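Long-range contacts in CREG-like beta-barrel domain-containing protein (Agrobacterium tumefaciens, PDB 3DNH), which is of unknown function but carries the split beta-barrel fold of the pyridoxamine 5'-phosphate oxidase family, many members of which bind a flavin: residues A58-I63 against A130-A135; F70-G75 against P142-Y147. One frame throughout, in Å; residues are numbered along the deposited sequence. Where two conformers were deposited one is given.

Contact 1. Residues A58-I63 against A130-A135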
ATOM      1  N   ALA A  58      -2.086   5.791  -3.329  1.00 37.63           N
ATOM      2  CA  ALA A  58      -1.526   5.642  -1.994  1.00 38.20           C
ATOM      3  C   ALA A  58      -1.520   6.997  -1.284  1.00 38.64           C
ATOM      4  O   ALA A  58      -1.193   8.021  -1.893  1.00 38.50           O
ATOM      5  CB  ALA A  58      -0.103   5.059  -2.039  1.00 37.34           C
ATOM      6  N   THR A  59      -1.854   6.995   0.002  1.00 38.00           N
ATOM      7  CA  THR A  59      -1.899   8.254   0.760  1.00 39.69           C
ATOM      8  C   THR A  59      -1.471   8.030   2.215  1.00 40.17           C
ATOM      9  O   THR A  59      -1.304   6.884   2.627  1.00 39.47           O
ATOM     10  CB  THR A  59      -3.308   8.925   0.648  1.00 39.51           C
ATOM     11  OG1 THR A  59      -3.213  10.318   0.964  1.00 42.44           O
ATOM     12  CG2 THR A  59      -4.400   8.207   1.498  1.00 37.64           C
ATOM     13  N   ASN A  60      -1.271   9.125   2.953  1.00 39.45           N
ATOM     14  CA  ASN A  60      -0.871   9.061   4.350  1.00 40.47           C
ATOM     15  C   ASN A  60      -2.124   9.159   5.229  1.00 39.86           C
ATOM     16  O   ASN A  60      -3.044   9.925   4.935  1.00 39.32           O
ATOM     17  CB  ASN A  60       0.034  10.251   4.690  1.00 39.87           C
ATOM     18  CG  ASN A  60       1.270  10.361   3.801  1.00 42.71           C
ATOM     19  OD1 ASN A  60       1.966   9.371   3.516  1.00 43.20           O
ATOM     20  ND2 ASN A  60       1.622  11.608   3.448  1.00 41.63           N
ATOM     21  N   ILE A  61      -2.108   8.479   6.356  1.00 40.97           N
ATOM     22  CA  ILE A  61      -3.258   8.409   7.282  1.00 41.64           C
ATOM     23  C   ILE A  61      -3.009   9.174   8.581  1.00 42.78           C
ATOM     24  O   ILE A  61      -1.997   8.910   9.315  1.00 41.24           O
ATOM     25  CB  ILE A  61      -3.543   6.900   7.613  1.00 41.35           C
ATOM     26  CG1 ILE A  61      -4.176   6.221   6.387  1.00 42.44           C
ATOM     27  CG2 ILE A  61      -4.500   6.733   8.804  1.00 44.65           C
ATOM     28  CD1 ILE A  61      -5.531   6.838   5.939  1.00 39.10           C
ATOM     29  N   GLY A  62      -3.908  10.129   8.864  1.00 43.54           N
ATOM     30  CA  GLY A  62      -3.987  10.720  10.215  1.00 43.52           C
ATOM     31  C   GLY A  62      -5.074  10.005  11.040  1.00 43.16           C
ATOM     32  O   GLY A  62      -5.940   9.356  10.481  1.00 41.80           O
ATOM     33  N   ILE A  63      -5.004  10.078  12.368  1.00 42.96           N
ATOM     34  CA  ILE A  63      -6.058   9.484  13.202  1.00 44.08           C
ATOM     35  C   ILE A  63      -6.520  10.529  14.219  1.00 43.86           C
ATOM     36  O   ILE A  63      -5.688  11.174  14.867  1.00 45.44           O
ATOM     37  CB  ILE A  63      -5.626   8.174  13.950  1.00 45.00           C
ATOM     38  CG1 ILE A  63      -5.075   7.110  13.021  1.00 47.28           C
ATOM     39  CG2 ILE A  63      -6.826   7.478  14.509  1.00 44.58           C
ATOM     40  CD1 ILE A  63      -6.187   6.287  12.269  1.00 51.63           C
ATOM     41  N   ALA A 130       2.341  16.362  12.574  1.00 38.28           N
ATOM     42  CA  ALA A 130       2.911  15.587  13.689  1.00 39.64           C
ATOM     43  C   ALA A 130       3.401  14.213  13.208  1.00 39.77           C
ATOM     44  O   ALA A 130       4.413  13.737  13.678  1.00 40.73           O
ATOM     45  CB  ALA A 130       1.868  15.444  14.820  1.00 37.72           C
ATOM     46  N   ARG A 131       2.722  13.612  12.227  1.00 39.93           N
ATOM     47  CA  ARG A 131       3.119  12.312  11.702  1.00 40.44           C
ATOM     48  C   ARG A 131       3.962  12.398  10.448  1.00 41.02           C
ATOM     49  O   ARG A 131       4.764  11.494  10.179  1.00 41.36           O
ATOM     50  CB  ARG A 131       1.875  11.439  11.418  1.00 40.36           C
ATOM     51  CG  ARG A 131       1.278  10.796  12.603  1.00 40.68           C
ATOM     52  CD  ARG A 131       0.067   9.946  12.146  1.00 42.98           C
ATOM     53  NE  ARG A 131      -0.310   8.993  13.166  1.00 42.54           N
ATOM     54  CZ  ARG A 131      -1.106   7.939  12.979  1.00 40.53           C
ATOM     55  NH1 ARG A 131      -1.609   7.666  11.781  1.00 35.92           N
ATOM     56  NH2 ARG A 131      -1.366   7.127  14.001  1.00 40.85           N
ATOM     57  N   TYR A 132       3.762  13.479   9.688  1.00 40.43           N
ATOM     58  CA  TYR A 132       4.266  13.631   8.322  1.00 40.69           C
ATOM     59  C   TYR A 132       4.926  15.009   8.209  1.00 40.82           C
ATOM     60  O   TYR A 132       4.325  15.957   7.657  1.00 39.21           O
ATOM     61  CB  TYR A 132       3.118  13.470   7.287  1.00 40.55           C
ATOM     62  CG  TYR A 132       2.373  12.192   7.519  1.00 40.43           C
ATOM     63  CD1 TYR A 132       3.031  10.964   7.331  1.00 41.13           C
ATOM     64  CD2 TYR A 132       1.059  12.190   7.986  1.00 36.37           C
ATOM     65  CE1 TYR A 132       2.422   9.783   7.614  1.00 42.15           C
ATOM     66  CE2 TYR A 132       0.422  10.981   8.271  1.00 37.26           C
ATOM     67  CZ  TYR A 132       1.118   9.788   8.082  1.00 39.60           C
ATOM     68  OH  TYR A 132       0.533   8.592   8.354  1.00 41.60           O
ATOM     69  N   PRO A 133       6.164  15.135   8.744  1.00 42.16           N
ATOM     70  CA  PRO A 133       6.779  16.471   8.759  1.00 42.41           C
ATOM     71  C   PRO A 133       7.028  17.069   7.375  1.00 43.43           C
ATOM     72  O   PRO A 133       7.133  18.281   7.252  1.00 43.70           O
ATOM     73  CB  PRO A 133       8.092  16.262   9.551  1.00 42.87           C
ATOM     74  CG  PRO A 133       8.392  14.846   9.432  1.00 42.32           C
ATOM     75  CD  PRO A 133       7.045  14.127   9.366  1.00 41.32           C
ATOM     76  N   LYS A 134       7.089  16.249   6.331  1.00 44.16           N
ATOM     77  CA  LYS A 134       7.258  16.791   4.996  1.00 45.24           C
ATOM     78  C   LYS A 134       5.993  17.489   4.506  1.00 44.82           C
ATOM     79  O   LYS A 134       6.047  18.291   3.575  1.00 43.69           O
ATOM     80  CB  LYS A 134       7.689  15.716   3.999  1.00 45.12           C
ATOM     81  CG  LYS A 134       9.182  15.592   3.880  1.00 47.27           C
ATOM     82  CD  LYS A 134       9.633  14.598   2.776  1.00 48.39           C
ATOM     83  CE  LYS A 134       9.382  13.115   3.128  1.00 52.49           C
ATOM     84  NZ  LYS A 134       8.910  12.837   4.554  1.00 53.17           N
ATOM     85  N   ALA A 135       4.862  17.189   5.144  1.00 44.82           N
ATOM     86  CA  ALA A 135       3.608  17.820   4.766  1.00 45.86           C
ATOM     87  C   ALA A 135       3.701  19.342   4.963  1.00 46.28           C
ATOM     88  O   ALA A 135       2.932  20.086   4.373  1.00 46.88           O
ATOM     89  CB  ALA A 135       2.441  17.227   5.541  1.00 44.40           C
TER
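Arg131, at the end of helix 121-131, and Tyr132, just past it, reach onto one broken strand, 54-63, in the split beta-barrel of the pyridoxamine 5'-phosphate oxidase family. Polar contact centres on one backbone oxygen, Ile61 O. Tyr132 OH donates to Ile61 O at 2.7 Å, and Arg131 NH1 donates to Ile61 O at 2.8 Å. The two donors lie on opposite sides of the carbonyl plane, each well out of it. The oxygen lies close to the guanidinium plane of Arg131 and also at the edge of the Tyr132 ring. The Arg131 chain, extended from CG to NE, carries the guanidinium across to this oxygen. Its NH2 also makes a weak bond to His37 O.

Stacking is the second kind of contact. Asn60 CB sits over the centre of the Tyr132 ring, 3.6 Å from its centroid, in a CH-pi contact. The Asn60 amide continues over the same ring face with its plane only 14° from that of the ring. Polar partners fix this amide: OD1 accepts from Ala101 N of the second subunit, and ND2 donates to Asp100 of that subunit and to Tyr128. The opposite face of the ring is covered near its rim by Arg131 CB.

Ile63 adds aliphatic packing against the guanidinium. Its CG1 stands beside the backbone N (chi1 -55°) and lies 3.7 Å from Arg131 NH1.

Contact 2. Residues F70-G75 against P142-Y147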
ATOM      1  N   PHE A  70      -8.231  10.124   8.893  1.00 40.81           N
ATOM      2  CA  PHE A  70      -8.440  11.280   8.025  1.00 39.59           C
ATOM      3  C   PHE A  70      -7.239  11.372   7.110  1.00 39.37           C
ATOM      4  O   PHE A  70      -6.183  10.783   7.363  1.00 38.92           O
ATOM      5  CB  PHE A  70      -8.716  12.589   8.832  1.00 38.61           C
ATOM      6  CG  PHE A  70      -7.477  13.226   9.462  1.00 38.40           C
ATOM      7  CD1 PHE A  70      -6.760  14.222   8.787  1.00 39.53           C
ATOM      8  CD2 PHE A  70      -7.047  12.854  10.742  1.00 37.81           C
ATOM      9  CE1 PHE A  70      -5.625  14.841   9.396  1.00 40.30           C
ATOM     10  CE2 PHE A  70      -5.935  13.438  11.335  1.00 39.43           C
ATOM     11  CZ  PHE A  70      -5.215  14.437  10.651  1.00 40.88           C
ATOM     12  N   PHE A  71      -7.393  12.120   6.041  1.00 39.54           N
ATOM     13  CA  PHE A  71      -6.334  12.198   5.064  1.00 39.34           C
ATOM     14  C   PHE A  71      -6.511  13.469   4.212  1.00 38.68           C
ATOM     15  O   PHE A  71      -7.557  14.142   4.261  1.00 38.42           O
ATOM     16  CB  PHE A  71      -6.284  10.919   4.203  1.00 39.39           C
ATOM     17  CG  PHE A  71      -7.551  10.651   3.432  1.00 40.13           C
ATOM     18  CD1 PHE A  71      -7.713  11.148   2.135  1.00 37.66           C
ATOM     19  CD2 PHE A  71      -8.572   9.882   3.988  1.00 40.27           C
ATOM     20  CE1 PHE A  71      -8.902  10.897   1.406  1.00 40.43           C
ATOM     21  CE2 PHE A  71      -9.748   9.620   3.282  1.00 39.29           C
ATOM     22  CZ  PHE A  71      -9.911  10.131   1.973  1.00 42.12           C
ATOM     23  N   PHE A  72      -5.450  13.754   3.467  1.00 38.05           N
ATOM     24  CA  PHE A  72      -5.384  14.911   2.617  0.50 38.37           C
ATOM     25  C   PHE A  72      -5.236  14.450   1.184  1.00 38.87           C
ATOM     26  O   PHE A  72      -4.625  13.396   0.922  1.00 38.01           O
ATOM     27  CB  PHE A  72      -4.189  15.785   3.025  0.50 38.34           C
ATOM     28  CG  PHE A  72      -3.481  16.416   1.874  0.50 37.72           C
ATOM     29  CD1 PHE A  72      -3.943  17.606   1.320  0.50 36.50           C
ATOM     30  CD2 PHE A  72      -2.334  15.821   1.341  0.50 38.31           C
ATOM     31  CE1 PHE A  72      -3.268  18.194   0.243  0.50 37.53           C
ATOM     32  CE2 PHE A  72      -1.655  16.407   0.255  0.50 36.98           C
ATOM     33  CZ  PHE A  72      -2.127  17.586  -0.292  0.50 36.69           C
ATOM     34  N   ALA A  73      -5.778  15.253   0.267  1.00 38.29           N
ATOM     35  CA  ALA A  73      -5.592  15.024  -1.162  1.00 38.96           C
ATOM     36  C   ALA A  73      -5.416  16.386  -1.820  1.00 39.61           C
ATOM     37  O   ALA A  73      -6.159  17.308  -1.496  1.00 40.47           O
ATOM     38  CB  ALA A  73      -6.776  14.321  -1.773  1.00 38.39           C
ATOM     39  N   ALA A  74      -4.430  16.518  -2.708  1.00 39.98           N
ATOM     40  CA  ALA A  74      -4.314  17.733  -3.538  1.00 41.01           C
ATOM     41  C   ALA A  74      -5.585  17.845  -4.384  1.00 41.50           C
ATOM     42  O   ALA A  74      -6.048  16.836  -4.901  1.00 42.57           O
ATOM     43  CB  ALA A  74      -3.096  17.635  -4.424  1.00 40.44           C
ATOM     44  N   GLY A  75      -6.152  19.047  -4.525  1.00 41.80           N
ATOM     45  CA  GLY A  75      -7.415  19.219  -5.270  1.00 41.25           C
ATOM     46  C   GLY A  75      -7.382  18.882  -6.759  1.00 41.94           C
ATOM     47  O   GLY A  75      -8.391  18.446  -7.347  1.00 41.43           O
ATOM     48  N   PRO A 142      -1.256  25.190  -3.184  1.00 46.85           N
ATOM     49  CA  PRO A 142      -2.656  25.414  -3.582  1.00 47.11           C
ATOM     50  C   PRO A 142      -3.608  24.193  -3.530  1.00 46.98           C
ATOM     51  O   PRO A 142      -3.175  23.062  -3.679  1.00 46.95           O
ATOM     52  CB  PRO A 142      -2.521  25.955  -5.026  1.00 47.08           C
ATOM     53  CG  PRO A 142      -1.246  26.756  -4.962  1.00 46.63           C
ATOM     54  CD  PRO A 142      -0.325  25.897  -4.092  1.00 47.39           C
ATOM     55  N   ASP A 143      -4.891  24.483  -3.275  1.00 47.12           N
ATOM     56  CA  ASP A 143      -6.035  23.548  -3.271  1.00 46.88           C
ATOM     57  C   ASP A 143      -5.922  22.287  -2.408  1.00 45.67           C
ATOM     58  O   ASP A 143      -6.468  21.258  -2.757  1.00 45.12           O
ATOM     59  CB  ASP A 143      -6.538  23.219  -4.692  1.00 47.97           C
ATOM     60  CG  ASP A 143      -8.032  22.764  -4.706  1.00 51.71           C
ATOM     61  OD1 ASP A 143      -8.608  22.498  -3.611  1.00 56.09           O
ATOM     62  OD2 ASP A 143      -8.644  22.668  -5.799  1.00 53.23           O
ATOM     63  N   THR A 144      -5.255  22.384  -1.263  1.00 45.38           N
ATOM     64  CA  THR A 144      -5.170  21.240  -0.346  1.00 44.64           C
ATOM     65  C   THR A 144      -6.603  20.908   0.110  1.00 43.67           C
ATOM     66  O   THR A 144      -7.365  21.815   0.460  1.00 42.32           O
ATOM     67  CB  THR A 144      -4.188  21.489   0.874  1.00 45.28           C
ATOM     68  OG1 THR A 144      -4.788  22.322   1.881  1.00 50.55           O
ATOM     69  CG2 THR A 144      -2.903  22.134   0.453  1.00 43.67           C
ATOM     70  N   ARG A 145      -6.974  19.627   0.053  1.00 42.84           N
ATOM     71  CA  ARG A 145      -8.306  19.141   0.498  1.00 41.55           C
ATOM     72  C   ARG A 145      -8.177  18.117   1.628  1.00 41.15           C
ATOM     73  O   ARG A 145      -7.326  17.244   1.589  1.00 39.56           O
ATOM     74  CB  ARG A 145      -9.099  18.532  -0.654  1.00 41.33           C
ATOM     75  CG  ARG A 145      -9.521  19.552  -1.703  1.00 42.76           C
ATOM     76  CD  ARG A 145     -10.611  19.050  -2.603  1.00 41.74           C
ATOM     77  NE  ARG A 145     -10.803  20.015  -3.680  1.00 43.71           N
ATOM     78  CZ  ARG A 145     -11.401  19.745  -4.835  1.00 44.78           C
ATOM     79  NH1 ARG A 145     -11.897  18.534  -5.066  1.00 44.95           N
ATOM     80  NH2 ARG A 145     -11.502  20.690  -5.757  1.00 44.32           N
ATOM     81  N   LEU A 146      -9.051  18.225   2.612  1.00 40.42           N
ATOM     82  CA  LEU A 146      -8.960  17.438   3.830  1.00 40.95           C
ATOM     83  C   LEU A 146     -10.242  16.606   4.016  1.00 40.06           C
ATOM     84  O   LEU A 146     -11.340  17.145   3.946  1.00 38.91           O
ATOM     85  CB  LEU A 146      -8.828  18.426   4.957  1.00 42.20           C
ATOM     86  CG  LEU A 146      -8.037  18.125   6.207  1.00 46.50           C
ATOM     87  CD1 LEU A 146      -7.178  16.871   6.095  1.00 49.12           C
ATOM     88  CD2 LEU A 146      -7.212  19.395   6.471  1.00 48.62           C
ATOM     89  N   TYR A 147     -10.104  15.311   4.279  1.00 39.79           N
ATOM     90  CA  TYR A 147     -11.283  14.409   4.351  1.00 40.16           C
ATOM     91  C   TYR A 147     -11.197  13.506   5.558  1.00 40.01           C
ATOM     92  O   TYR A 147     -10.129  13.107   5.902  1.00 39.76           O
ATOM     93  CB  TYR A 147     -11.276  13.466   3.169  1.00 39.53           C
ATOM     94  CG  TYR A 147     -11.164  14.100   1.817  1.00 40.63           C
ATOM     95  CD1 TYR A 147     -12.296  14.290   1.018  1.00 39.84           C
ATOM     96  CD2 TYR A 147      -9.911  14.420   1.294  1.00 40.60           C
ATOM     97  CE1 TYR A 147     -12.184  14.837  -0.270  1.00 40.06           C
ATOM     98  CE2 TYR A 147      -9.792  14.966   0.072  1.00 39.43           C
ATOM     99  CZ  TYR A 147     -10.924  15.171  -0.718  1.00 39.67           C
ATOM    100  OH  TYR A 147     -10.744  15.697  -1.948  1.00 42.40           O
TER
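Phe71 lays its ring over Tyr147 CB, which sits 4.0 Å from the ring centroid in a CH-pi contact. The two aromatic planes are 19° apart but slid, so the rings barely overlap. On the same sheet face, Ala73 CB meets Tyr147 CE2 at 3.6 Å.

The backbones form an antiparallel pair. Phe71 with Tyr147 and Ala73 with Arg145 are hydrogen-bonded pairs, each with two N-H to O bonds. Phe72 with Leu146 and Ala74 with Thr144 are non-hydrogen-bonded pairs. Past the strand end, Gly75 N makes a weak bond to Asp143 O. Gly75 CA also lies over one face of the Arg145 guanidinium, near its rim. Arg145 NE and Asp143 OD1, 3.3 Å apart, form a salt bridge with a weak hydrogen bond.

On the other face, Phe72 CE1 touches Thr144 CB at 3.5 Å in one of two conformers, the side chains crossing at about a right angle. Separately, Leu146 CD1 lies 3.8 Å from Phe70 CD1, at the ring edge.

Strand 54-63 flanks 69-74, with Phe70 bonded to Gly62, and 106-115 flanks 144-157. The paired strands lie between helices 78-85, on Phe71, Ala73 and Tyr147, and 121-131, on Phe70 and Leu146.

Overall arrangement
From the N terminus, the chain runs through strand 54-63, turns into strand 69-74 and continues through helix 78-85 and strands 88-93 and 106-115. It then reaches helix 121-131, where contact 1 closes a loop back onto 58-63. After helix 135-138, strand 144-157 returns beside 70-75, and contact 2 closes a second loop. The two loops cross, since their segments alternate along the chain. Contact 2 joins neighbouring barrel strands; contact 1 ties a helix end to the barrel wall. Their centres are 11 Å apart, and strands 54-63 and 69-74 pair directly between them. Both contacts also touch the second subunit.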